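Local coordinates for SPbeta prophage-derived uncharacterized protein YorR (PDB 3KB2) that binds a guanosine 3'-monophosphate 5'-diphosphate together with magnesium and may act as a nucleoside monophosphate kinase of the thymidylate kinase type, its true role being unsettled, at residues Thr2-Glu7 against Asn57-Phe63; Pro9-Phe13 against Arg111-Arg115; Cys12-Val17 against Tyr100-Asp104. All coordinates share one frame; numbering follows the deposited sequence.

Contact 1: residues Thr2-Glu7 against Asn57-Phe63; sequences TLIILE and NVIIDRF
Ile4 and Ile59 sit side by side on neighbouring parallel strands, and the pair shows how the central parallel sheet of a P-loop kinase-like fold is built from a backbone ladder with a different filling on each face. Ile4 takes a bond from Ile60 N to its O at 2.7 Å, almost straight, while Leu6 N reaches Ile60 O at 2.8 Å; the ladder continues with Arg62 N on Leu6 O. The strands run only 17° from parallel.

On one face Leu3, Ile5, Val58 and Ile60 gather. Leu3 swings CG opposite its own backbone N (chi1 177°), which brings CD1 tightly against Val58 CG2 at 3.4 Å and also onto Ile60 CD1. Ile60 CD1 in turn sits over the centre of the Phe63 ring, and Phe63 CB meets Ile5 CG2 at 3.6 Å. On the other face the Leu6 side chain slants across that of Ile59, Leu6 CD1 to Ile59 CG2 3.6 Å.

Polar groups close both ends. Asn57 OD1 accepts Thr2 N at 2.7 Å from above its carbonyl plane. Glu7, its chain bent at chi2 (-78°), turns its carboxylate back so that OE1 takes Phe63 N at 3.0 Å from above the carboxylate plane; Ser66 OG also bonds OE1, leaving this buried oxygen with two donors. The Asp61 side chain ends about 4 Å from the magnesium, and its OD1 bonds Ser15 OG.

Helix 14-25 covers the Ile4, Leu6 and Ile59 face, helices 42-52 and 82-92 pack against the opposite one, and strand 96-102 flanks strand 3-7 on its other edge.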
loop_
_atom_site.group_PDB
_atom_site.type_symbol
_atom_site.label_atom_id
_atom_site.label_comp_id
_atom_site.label_asym_id
_atom_site.label_seq_id
_atom_site.Cartn_x
_atom_site.Cartn_y
_atom_site.Cartn_z
ATOM N N THR A 2 22.720 -18.786 14.496
ATOM C CA THR A 2 21.692 -18.055 15.277
ATOM C C THR A 2 20.597 -17.638 14.297
ATOM O O THR A 2 20.748 -17.793 13.080
ATOM C CB THR A 2 22.295 -16.793 15.978
ATOM O OG1 THR A 2 22.381 -15.702 15.049
ATOM C CG2 THR A 2 23.698 -17.092 16.505
ATOM N N LEU A 3 19.492 -17.129 14.829
ATOM C CA LEU A 3 18.362 -16.709 14.008
ATOM C C LEU A 3 18.291 -15.192 13.975
ATOM O O LEU A 3 17.958 -14.557 14.975
ATOM C CB LEU A 3 17.065 -17.287 14.578
ATOM C CG LEU A 3 15.752 -16.905 13.898
ATOM C CD1 LEU A 3 15.748 -17.399 12.462
ATOM C CD2 LEU A 3 14.591 -17.523 14.675
ATOM N N ILE A 4 18.601 -14.614 12.819
ATOM C CA ILE A 4 18.597 -13.160 12.670
ATOM C C ILE A 4 17.282 -12.655 12.109
ATOM O O ILE A 4 16.880 -13.026 11.014
ATOM C CB ILE A 4 19.744 -12.705 11.749
ATOM C CG1 ILE A 4 21.075 -13.289 12.257
ATOM C CG2 ILE A 4 19.806 -11.189 11.708
ATOM C CD1 ILE A 4 22.242 -13.039 11.342
ATOM N N ILE A 5 16.619 -11.798 12.866
ATOM C CA ILE A 5 15.336 -11.246 12.457
ATOM C C ILE A 5 15.462 -9.753 12.143
ATOM O O ILE A 5 15.894 -8.958 12.989
ATOM C CB ILE A 5 14.291 -11.472 13.576
ATOM C CG1 ILE A 5 14.122 -12.981 13.814
ATOM C CG2 ILE A 5 12.961 -10.876 13.193
ATOM C CD1 ILE A 5 13.581 -13.317 15.173
ATOM N N LEU A 6 15.081 -9.378 10.927
ATOM C CA LEU A 6 15.155 -7.985 10.481
ATOM C C LEU A 6 13.775 -7.352 10.425
ATOM O O LEU A 6 12.916 -7.777 9.660
ATOM C CB LEU A 6 15.818 -7.926 9.105
ATOM C CG LEU A 6 17.199 -8.586 9.113
ATOM C CD1 LEU A 6 17.788 -8.587 7.717
ATOM C CD2 LEU A 6 18.116 -7.826 10.083
ATOM N N GLU A 7 13.569 -6.326 11.237
ATOM C CA GLU A 7 12.285 -5.653 11.288
ATOM C C GLU A 7 12.450 -4.161 11.093
ATOM O O GLU A 7 13.538 -3.614 11.261
ATOM C CB GLU A 7 11.595 -5.931 12.631
ATOM C CG GLU A 7 11.201 -7.385 12.842
ATOM C CD GLU A 7 9.944 -7.757 12.085
ATOM O OE1 GLU A 7 9.811 -7.336 10.915
ATOM O OE2 GLU A 7 9.088 -8.479 12.648
ATOM N N ASN A 57 20.079 -20.368 11.993
ATOM C CA ASN A 57 21.130 -20.029 11.049
ATOM C C ASN A 57 20.525 -19.533 9.743
ATOM O O ASN A 57 20.936 -19.926 8.650
ATOM C CB ASN A 57 22.041 -21.227 10.794
ATOM C CG ASN A 57 22.781 -21.667 12.045
ATOM O OD1 ASN A 57 23.328 -20.837 12.778
ATOM N ND2 ASN A 57 22.802 -22.976 12.298
ATOM N N VAL A 58 19.526 -18.669 9.872
ATOM C CA VAL A 58 18.883 -18.087 8.710
ATOM C C VAL A 58 18.571 -16.655 9.055
ATOM O O VAL A 58 18.645 -16.263 10.211
ATOM C CB VAL A 58 17.574 -18.815 8.335
ATOM C CG1 VAL A 58 17.798 -20.326 8.351
ATOM C CG2 VAL A 58 16.459 -18.414 9.275
ATOM N N ILE A 59 18.244 -15.878 8.035
ATOM C CA ILE A 59 17.914 -14.474 8.197
ATOM C C ILE A 59 16.461 -14.301 7.790
ATOM O O ILE A 59 16.087 -14.654 6.679
ATOM C CB ILE A 59 18.793 -13.612 7.286
ATOM C CG1 ILE A 59 20.267 -13.802 7.653
ATOM C CG2 ILE A 59 18.368 -12.158 7.385
ATOM C CD1 ILE A 59 21.238 -13.354 6.575
ATOM N N ILE A 60 15.645 -13.775 8.697
ATOM C CA ILE A 60 14.229 -13.567 8.423
ATOM C C ILE A 60 13.976 -12.082 8.143
ATOM O O ILE A 60 14.060 -11.247 9.048
ATOM C CB ILE A 60 13.357 -14.039 9.622
ATOM C CG1 ILE A 60 13.565 -15.547 9.840
ATOM C CG2 ILE A 60 11.896 -13.691 9.378
ATOM C CD1 ILE A 60 12.739 -16.161 10.958
ATOM N N ASP A 61 13.689 -11.766 6.884
ATOM C CA ASP A 61 13.417 -10.398 6.437
ATOM C C ASP A 61 11.941 -10.113 6.738
ATOM O O ASP A 61 11.071 -10.486 5.961
ATOM C CB ASP A 61 13.704 -10.303 4.926
ATOM C CG ASP A 61 13.684 -8.873 4.395
ATOM O OD1 ASP A 61 14.103 -8.689 3.240
ATOM O OD2 ASP A 61 13.255 -7.947 5.113
ATOM N N ARG A 62 11.684 -9.468 7.876
ATOM C CA ARG A 62 10.335 -9.141 8.349
ATOM C C ARG A 62 9.714 -10.379 8.991
ATOM O O ARG A 62 9.686 -11.453 8.387
ATOM C CB ARG A 62 9.464 -8.633 7.205
ATOM C CG ARG A 62 9.999 -7.356 6.593
ATOM C CD ARG A 62 8.871 -6.431 6.213
ATOM N NE ARG A 62 8.020 -7.037 5.202
ATOM C CZ ARG A 62 7.005 -6.413 4.619
ATOM N NH1 ARG A 62 6.714 -5.157 4.950
ATOM N NH2 ARG A 62 6.281 -7.047 3.705
ATOM N N PHE A 63 9.204 -10.222 10.210
ATOM C CA PHE A 63 8.652 -11.356 10.934
ATOM C C PHE A 63 7.397 -11.020 11.768
ATOM O O PHE A 63 6.534 -10.273 11.310
ATOM C CB PHE A 63 9.793 -11.937 11.798
ATOM C CG PHE A 63 9.559 -13.346 12.279
ATOM C CD1 PHE A 63 8.757 -14.231 11.561
ATOM C CD2 PHE A 63 10.160 -13.792 13.453
ATOM C CE1 PHE A 63 8.561 -15.539 12.012
ATOM C CE2 PHE A 63 9.967 -15.096 13.905
ATOM C CZ PHE A 63 9.166 -15.966 13.184
#

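Contact 2: residues Pro9-Phe13 against Arg111-Arg115; sequences PDCCF and RLRVR. With G3D (guanosine-3'-monophosphate-5'-diphosphate), chain C.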
loop_
_atom_site.group_PDB
_atom_site.type_symbol
_atom_site.label_atom_id
_atom_site.label_comp_id
_atom_site.label_asym_id
_atom_site.label_seq_id
_atom_site.Cartn_x
_atom_site.Cartn_y
_atom_site.Cartn_z
ATOM N N PRO A 9 10.276 -0.390 9.177
ATOM C CA PRO A 9 9.519 0.138 8.041
ATOM C C PRO A 9 10.292 -0.013 6.734
ATOM O O PRO A 9 11.482 -0.340 6.738
ATOM C CB PRO A 9 9.323 1.602 8.416
ATOM C CG PRO A 9 10.591 1.910 9.179
ATOM C CD PRO A 9 10.671 0.704 10.086
ATOM N N ASP A 10 9.609 0.245 5.623
ATOM C CA ASP A 10 10.200 0.152 4.291
ATOM C C ASP A 10 11.380 1.083 4.057
ATOM O O ASP A 10 11.517 2.126 4.701
ATOM C CB ASP A 10 9.156 0.467 3.229
ATOM C CG ASP A 10 8.129 -0.623 3.078
ATOM O OD1 ASP A 10 7.280 -0.492 2.168
ATOM O OD2 ASP A 10 8.167 -1.598 3.861
ATOM N N CYS A 11 12.220 0.696 3.108
ATOM C CA CYS A 11 13.375 1.494 2.741
ATOM C C CYS A 11 14.347 1.759 3.880
ATOM O O CYS A 11 14.890 2.860 4.003
ATOM C CB CYS A 11 12.897 2.815 2.138
ATOM S SG CYS A 11 11.943 2.574 0.625
ATOM N N CYS A 12 14.566 0.753 4.717
ATOM C CA CYS A 12 15.493 0.913 5.820
ATOM C C CYS A 12 16.629 -0.096 5.724
ATOM O O CYS A 12 17.167 -0.535 6.736
ATOM C CB CYS A 12 14.762 0.795 7.162
ATOM S SG CYS A 12 13.700 2.226 7.542
ATOM N N PHE A 13 16.977 -0.453 4.493
ATOM C CA PHE A 13 18.072 -1.366 4.215
ATOM C C PHE A 13 17.879 -2.812 4.669
ATOM O O PHE A 13 18.820 -3.601 4.620
ATOM C CB PHE A 13 19.375 -0.816 4.829
ATOM C CG PHE A 13 19.665 0.644 4.500
ATOM C CD1 PHE A 13 19.070 1.271 3.408
ATOM C CD2 PHE A 13 20.592 1.371 5.253
ATOM C CE1 PHE A 13 19.396 2.592 3.074
ATOM C CE2 PHE A 13 20.917 2.691 4.914
ATOM C CZ PHE A 13 20.322 3.295 3.831
ATOM N N ARG A 111 13.345 8.513 0.643
ATOM C CA ARG A 111 13.645 7.274 -0.038
ATOM C C ARG A 111 12.469 6.780 -0.857
ATOM O O ARG A 111 12.661 6.107 -1.859
ATOM C CB ARG A 111 14.101 6.233 0.983
ATOM C CG ARG A 111 15.395 6.648 1.662
ATOM C CD ARG A 111 15.879 5.641 2.677
ATOM N NE ARG A 111 17.128 6.101 3.270
ATOM C CZ ARG A 111 17.641 5.632 4.400
ATOM N NH1 ARG A 111 17.012 4.675 5.074
ATOM N NH2 ARG A 111 18.776 6.143 4.860
ATOM N N LEU A 112 11.256 7.117 -0.433
ATOM C CA LEU A 112 10.041 6.723 -1.157
ATOM C C LEU A 112 9.916 7.540 -2.443
ATOM O O LEU A 112 9.559 7.012 -3.495
ATOM C CB LEU A 112 8.807 6.941 -0.272
ATOM C CG LEU A 112 8.654 5.944 0.888
ATOM C CD1 LEU A 112 7.524 6.358 1.818
ATOM C CD2 LEU A 112 8.387 4.573 0.305
ATOM N N ARG A 113 10.218 8.832 -2.353
ATOM C CA ARG A 113 10.162 9.692 -3.521
ATOM C C ARG A 113 11.119 9.151 -4.570
ATOM O O ARG A 113 10.721 8.877 -5.695
ATOM C CB ARG A 113 10.564 11.123 -3.171
ATOM C CG ARG A 113 9.540 11.895 -2.366
ATOM C CD ARG A 113 9.829 13.394 -2.410
ATOM N NE ARG A 113 11.027 13.789 -1.671
ATOM C CZ ARG A 113 11.095 13.933 -0.346
ATOM N NH1 ARG A 113 10.026 13.711 0.414
ATOM N NH2 ARG A 113 12.234 14.329 0.222
ATOM N N VAL A 114 12.383 8.984 -4.201
ATOM C CA VAL A 114 13.355 8.480 -5.159
ATOM C C VAL A 114 12.998 7.089 -5.665
ATOM O O VAL A 114 13.234 6.769 -6.829
ATOM C CB VAL A 114 14.772 8.442 -4.566
ATOM C CG1 VAL A 114 15.183 9.834 -4.135
ATOM C CG2 VAL A 114 14.825 7.483 -3.405
ATOM N N ARG A 115 12.435 6.260 -4.797
ATOM C CA ARG A 115 12.055 4.917 -5.208
ATOM C C ARG A 115 10.998 5.016 -6.307
ATOM O O ARG A 115 10.893 4.145 -7.174
ATOM C CB ARG A 115 11.487 4.137 -4.020
ATOM C CG ARG A 115 10.965 2.762 -4.394
ATOM C CD ARG A 115 9.706 2.416 -3.616
ATOM N NE ARG A 115 9.961 1.552 -2.466
ATOM C CZ ARG A 115 9.009 1.067 -1.675
ATOM N NH1 ARG A 115 7.735 1.364 -1.907
ATOM N NH2 ARG A 115 9.328 0.277 -0.658
HETATM P PB G3D C . 13.984 -2.409 2.515
HETATM O O1B G3D C . 12.575 -1.929 2.156
HETATM O O2B G3D C . 14.373 -2.350 3.927
HETATM O O3B G3D C . 14.155 -3.957 1.955
HETATM P PA G3D C . 16.304 -2.236 0.838
HETATM O O3A G3D C . 15.043 -1.661 1.652
HETATM O O1A G3D C . 17.232 -2.951 1.701
HETATM O O2A G3D C . 15.731 -2.955 -0.393
HETATM O "O5'" G3D C . 17.080 -0.827 0.423
HETATM C "C5'" G3D C . 16.099 0.183 -0.056
HETATM C "C4'" G3D C . 17.143 1.036 -0.929
HETATM O "O4'" G3D C . 18.164 1.716 -0.180
HETATM C "C3'" G3D C . 17.845 0.394 -2.008
HETATM O "O3'" G3D C . 17.853 1.165 -3.182
HETATM C "C2'" G3D C . 19.252 -0.059 -1.520
HETATM O "O2'" G3D C . 20.144 -0.081 -2.489
HETATM C "C1'" G3D C . 19.472 1.424 -0.686
HETATM N N9 G3D C . 20.627 1.229 0.268
HETATM C C8 G3D C . 20.993 -0.005 0.786
HETATM N N7 G3D C . 22.031 0.414 1.545
HETATM C C5 G3D C . 22.388 1.756 1.400
HETATM C C6 G3D C . 23.323 2.377 1.970
HETATM O O6 G3D C . 24.246 2.180 2.819
HETATM N N1 G3D C . 23.262 3.838 1.621
HETATM C C2 G3D C . 22.322 4.161 0.808
HETATM N N2 G3D C . 22.234 5.632 0.536
HETATM N N3 G3D C . 21.290 3.521 0.283
HETATM C C4 G3D C . 21.459 2.244 0.616
HETATM P P1 G3D C . 17.442 0.786 -4.418
HETATM O O4P G3D C . 18.527 0.268 -5.193
HETATM O O5P G3D C . 17.005 2.201 -5.043
HETATM O O6P G3D C . 16.106 0.051 -4.557
#
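Arg111 lays its guanidinium over one face of the Phe13 ring while the guanine of the bound nucleotide covers the other, so the aromatic ring is sandwiched between cation and base. Arg111 NH2 comes to 3.4 Å from Phe13 CZ, with the two planes 25° apart and the overlap offset toward the rim. Fully extended from CG to NE, the arginine also carries NH1 to Cys11 O at 3.0 Å, a bond lying in the carbonyl plane and near the guanidinium plane; NH2 is held in addition by Thr148 O. This is the close-packed half, where Cys11 CB rests on Arg111 CB at 3.8 Å and Cys11 N gives its hydrogen to O1B of the diphosphate at 2.8 Å.

The Arg115 side is looser. Its CG lies opposite the backbone N (chi1 175°) and the chain then bends at chi2 and chi3, bringing Arg115 NH2 beside Asp10 OD1 in a stretched salt bridge of 3.6 Å, the carboxylate and guanidinium planes turned 44° apart. Cys11 SG lies near the same guanidinium, and Glu118 of the second subunit packs on Arg115.

Thus the phosphate-binding loop between strand 3-7 and helix 14-25 meets the last turn of helix 105-115, with helix 122-137 backing Leu112 and Pro9.

Contact 3: residues Cys12-Val17 against Tyr100-Asp104; sequences CFKSTV and YLHAD. With MG (magnesium ion), chain D; G3D (guanosine-3'-monophosphate-5'-diphosphate), chain C.
Leu101 CD1 slots beneath the P-loop (a Walker A-like GPDCCFKS sequence) where it passes into helix 14-25, and touches Cys12 O at 3.3 Å. The leucine CG stands opposite its own carbonyl carbon (chi1 -59°), and from there the same methyl meets Lys14 CA and, on the next turn of the helix, Val17 CG2 at 4.0 Å. Val17 comes to it at a slant, whereas the Lys14 and Leu101 side chains run alongside each other in opposite senses, Lys14 CG 4.1 Å from Leu101 CD1. Cys12 points at the strand: Cys12 CB meets Leu101 O at 3.7 Å and, more loosely, Leu101 CB, while SG lies against the backbone of His102, 3.8 Å from its C.

No hydrogen bond joins the two segments; Leu101 supplies the apolar support, and the polar contacts go to the nucleotide. Lys14 bends at chi3 and chi4 to bring NZ within 3.2 Å of G3D O2B, an oxygen also bonded by Lys14 N and Cys12 N; Pro9 O holds the same ammonium from the protein side. Thr16 grips O1A through both its N and its OG1. Four waters, G3D O3B and Ser15 OG make up the six ligands of the magnesium, the serine oxygen at 2.3 Å.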
loop_
_atom_site.group_PDB
_atom_site.type_symbol
_atom_site.label_atom_id
_atom_site.label_comp_id
_atom_site.label_asym_id
_atom_site.label_seq_id
_atom_site.Cartn_x
_atom_site.Cartn_y
_atom_site.Cartn_z
ATOM N N CYS A 12 14.566 0.753 4.717
ATOM C CA CYS A 12 15.493 0.913 5.820
ATOM C C CYS A 12 16.629 -0.096 5.724
ATOM O O CYS A 12 17.167 -0.535 6.736
ATOM C CB CYS A 12 14.762 0.795 7.162
ATOM S SG CYS A 12 13.700 2.226 7.542
ATOM N N PHE A 13 16.977 -0.453 4.493
ATOM C CA PHE A 13 18.072 -1.366 4.215
ATOM C C PHE A 13 17.879 -2.812 4.669
ATOM O O PHE A 13 18.820 -3.601 4.620
ATOM C CB PHE A 13 19.375 -0.816 4.829
ATOM C CG PHE A 13 19.665 0.644 4.500
ATOM C CD1 PHE A 13 19.070 1.271 3.408
ATOM C CD2 PHE A 13 20.592 1.371 5.253
ATOM C CE1 PHE A 13 19.396 2.592 3.074
ATOM C CE2 PHE A 13 20.917 2.691 4.914
ATOM C CZ PHE A 13 20.322 3.295 3.831
ATOM N N LYS A 14 16.673 -3.177 5.091
ATOM C CA LYS A 14 16.442 -4.541 5.568
ATOM C C LYS A 14 16.905 -5.637 4.614
ATOM O O LYS A 14 17.702 -6.493 4.992
ATOM C CB LYS A 14 14.963 -4.738 5.931
ATOM C CG LYS A 14 14.507 -3.796 7.043
ATOM C CD LYS A 14 13.205 -4.242 7.693
ATOM C CE LYS A 14 12.124 -4.496 6.661
ATOM N NZ LYS A 14 11.973 -3.332 5.784
ATOM N N SER A 15 16.422 -5.602 3.376
ATOM C CA SER A 15 16.781 -6.618 2.393
ATOM C C SER A 15 18.238 -6.590 1.958
ATOM O O SER A 15 18.827 -7.627 1.642
ATOM C CB SER A 15 15.865 -6.490 1.187
ATOM O OG SER A 15 14.554 -6.857 1.582
ATOM N N THR A 16 18.810 -5.390 1.942
ATOM C CA THR A 16 20.209 -5.190 1.578
ATOM C C THR A 16 21.041 -5.811 2.700
ATOM O O THR A 16 21.930 -6.624 2.449
ATOM C CB THR A 16 20.530 -3.684 1.469
ATOM O OG1 THR A 16 19.660 -3.098 0.498
ATOM C CG2 THR A 16 21.979 -3.454 1.036
ATOM N N VAL A 17 20.744 -5.432 3.942
ATOM C CA VAL A 17 21.483 -5.981 5.073
ATOM C C VAL A 17 21.402 -7.495 5.032
ATOM O O VAL A 17 22.410 -8.181 5.173
ATOM C CB VAL A 17 20.928 -5.473 6.421
ATOM C CG1 VAL A 17 21.517 -6.282 7.568
ATOM C CG2 VAL A 17 21.289 -4.018 6.593
ATOM N N TYR A 100 16.117 -4.074 14.600
ATOM C CA TYR A 100 15.117 -3.071 14.258
ATOM C C TYR A 100 15.821 -1.968 13.474
ATOM O O TYR A 100 16.621 -1.213 14.024
ATOM C CB TYR A 100 14.476 -2.506 15.544
ATOM C CG TYR A 100 13.573 -1.293 15.355
ATOM C CD1 TYR A 100 12.754 -1.166 14.227
ATOM C CD2 TYR A 100 13.529 -0.273 16.314
ATOM C CE1 TYR A 100 11.921 -0.051 14.055
ATOM C CE2 TYR A 100 12.691 0.844 16.146
ATOM C CZ TYR A 100 11.895 0.947 15.016
ATOM O OH TYR A 100 11.079 2.048 14.831
ATOM N N LEU A 101 15.541 -1.892 12.183
ATOM C CA LEU A 101 16.156 -0.871 11.370
ATOM C C LEU A 101 15.140 0.227 11.120
ATOM O O LEU A 101 14.034 -0.040 10.646
ATOM C CB LEU A 101 16.631 -1.463 10.047
ATOM C CG LEU A 101 17.651 -2.600 10.141
ATOM C CD1 LEU A 101 18.142 -2.958 8.742
ATOM C CD2 LEU A 101 18.828 -2.173 11.005
ATOM N N HIS A 102 15.508 1.464 11.441
ATOM C CA HIS A 102 14.593 2.588 11.249
ATOM C C HIS A 102 15.269 3.818 10.651
ATOM O O HIS A 102 16.395 3.749 10.151
ATOM C CB HIS A 102 13.956 2.965 12.593
ATOM C CG HIS A 102 14.956 3.343 13.642
ATOM N ND1 HIS A 102 15.706 2.410 14.324
ATOM C CD2 HIS A 102 15.371 4.554 14.082
ATOM C CE1 HIS A 102 16.543 3.030 15.137
ATOM N NE2 HIS A 102 16.361 4.331 15.009
ATOM N N ALA A 103 14.559 4.941 10.700
ATOM C CA ALA A 103 15.062 6.222 10.204
ATOM C C ALA A 103 13.981 7.266 10.433
ATOM O O ALA A 103 12.802 6.923 10.559
ATOM C CB ALA A 103 15.392 6.132 8.723
ATOM N N ASP A 104 14.374 8.532 10.498
ATOM C CA ASP A 104 13.405 9.599 10.698
ATOM C C ASP A 104 12.394 9.563 9.553
ATOM O O ASP A 104 12.669 9.002 8.498
ATOM C CB ASP A 104 14.104 10.971 10.741
ATOM C CG ASP A 104 14.874 11.202 12.042
ATOM O OD1 ASP A 104 14.564 10.532 13.057
ATOM O OD2 ASP A 104 15.782 12.069 12.060
HETATM MG MG MG D . 12.654 -5.538 1.524
HETATM P PB G3D C . 13.984 -2.409 2.515
HETATM O O1B G3D C . 12.575 -1.929 2.156
HETATM O O2B G3D C . 14.373 -2.350 3.927
HETATM O O3B G3D C . 14.155 -3.957 1.955
HETATM P PA G3D C . 16.304 -2.236 0.838
HETATM O O3A G3D C . 15.043 -1.661 1.652
HETATM O O1A G3D C . 17.232 -2.951 1.701
HETATM O O2A G3D C . 15.731 -2.955 -0.393
HETATM O "O5'" G3D C . 17.080 -0.827 0.423
HETATM C "C5'" G3D C . 16.099 0.183 -0.056
HETATM C "C4'" G3D C . 17.143 1.036 -0.929
HETATM O "O4'" G3D C . 18.164 1.716 -0.180
HETATM C "C3'" G3D C . 17.845 0.394 -2.008
HETATM O "O3'" G3D C . 17.853 1.165 -3.182
HETATM C "C2'" G3D C . 19.252 -0.059 -1.520
HETATM O "O2'" G3D C . 20.144 -0.081 -2.489
HETATM C "C1'" G3D C . 19.472 1.424 -0.686
HETATM N N9 G3D C . 20.627 1.229 0.268
HETATM C C8 G3D C . 20.993 -0.005 0.786
HETATM N N7 G3D C . 22.031 0.414 1.545
HETATM C C5 G3D C . 22.388 1.756 1.400
HETATM C C6 G3D C . 23.323 2.377 1.970
HETATM O O6 G3D C . 24.246 2.180 2.819
HETATM N N1 G3D C . 23.262 3.838 1.621
HETATM C C2 G3D C . 22.322 4.161 0.808
HETATM N N2 G3D C . 22.234 5.632 0.536
HETATM N N3 G3D C . 21.290 3.521 0.283
HETATM C C4 G3D C . 21.459 2.244 0.616
HETATM P P1 G3D C . 17.442 0.786 -4.418
HETATM O O4P G3D C . 18.527 0.268 -5.193
HETATM O O5P G3D C . 17.005 2.201 -5.043
HETATM O O6P G3D C . 16.106 0.051 -4.557
HETATM O O HOH W 1 13.859 -4.703 -0.323
HETATM O O HOH W 2 12.170 -6.088 3.668
HETATM O O HOH W 3 11.439 -6.838 0.075
HETATM O O HOH W 4 10.986 -4.032 1.685
#

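Contacts 1 and 3 are buried, while contact 2 is partly buried and farther from the centre of the chain. Contact 1 is a ladder of parallel strands, rich in backbone bonds and branched aliphatic side chains; contact 3 has no hydrogen bond between its segments, resting on packing beneath the loop; contact 2 relies on arginines. Contacts 2 and 3 share Cys12 and Phe13 of the loop that holds the nucleotide, which helix 105-115 meets in contact 2 and strand 96-102 in contact 3. Contact 1 joins contact 3 through the pairing of strands 3-7 and 96-102, Glu7 O with Leu101 N, and the two meet again at the metal.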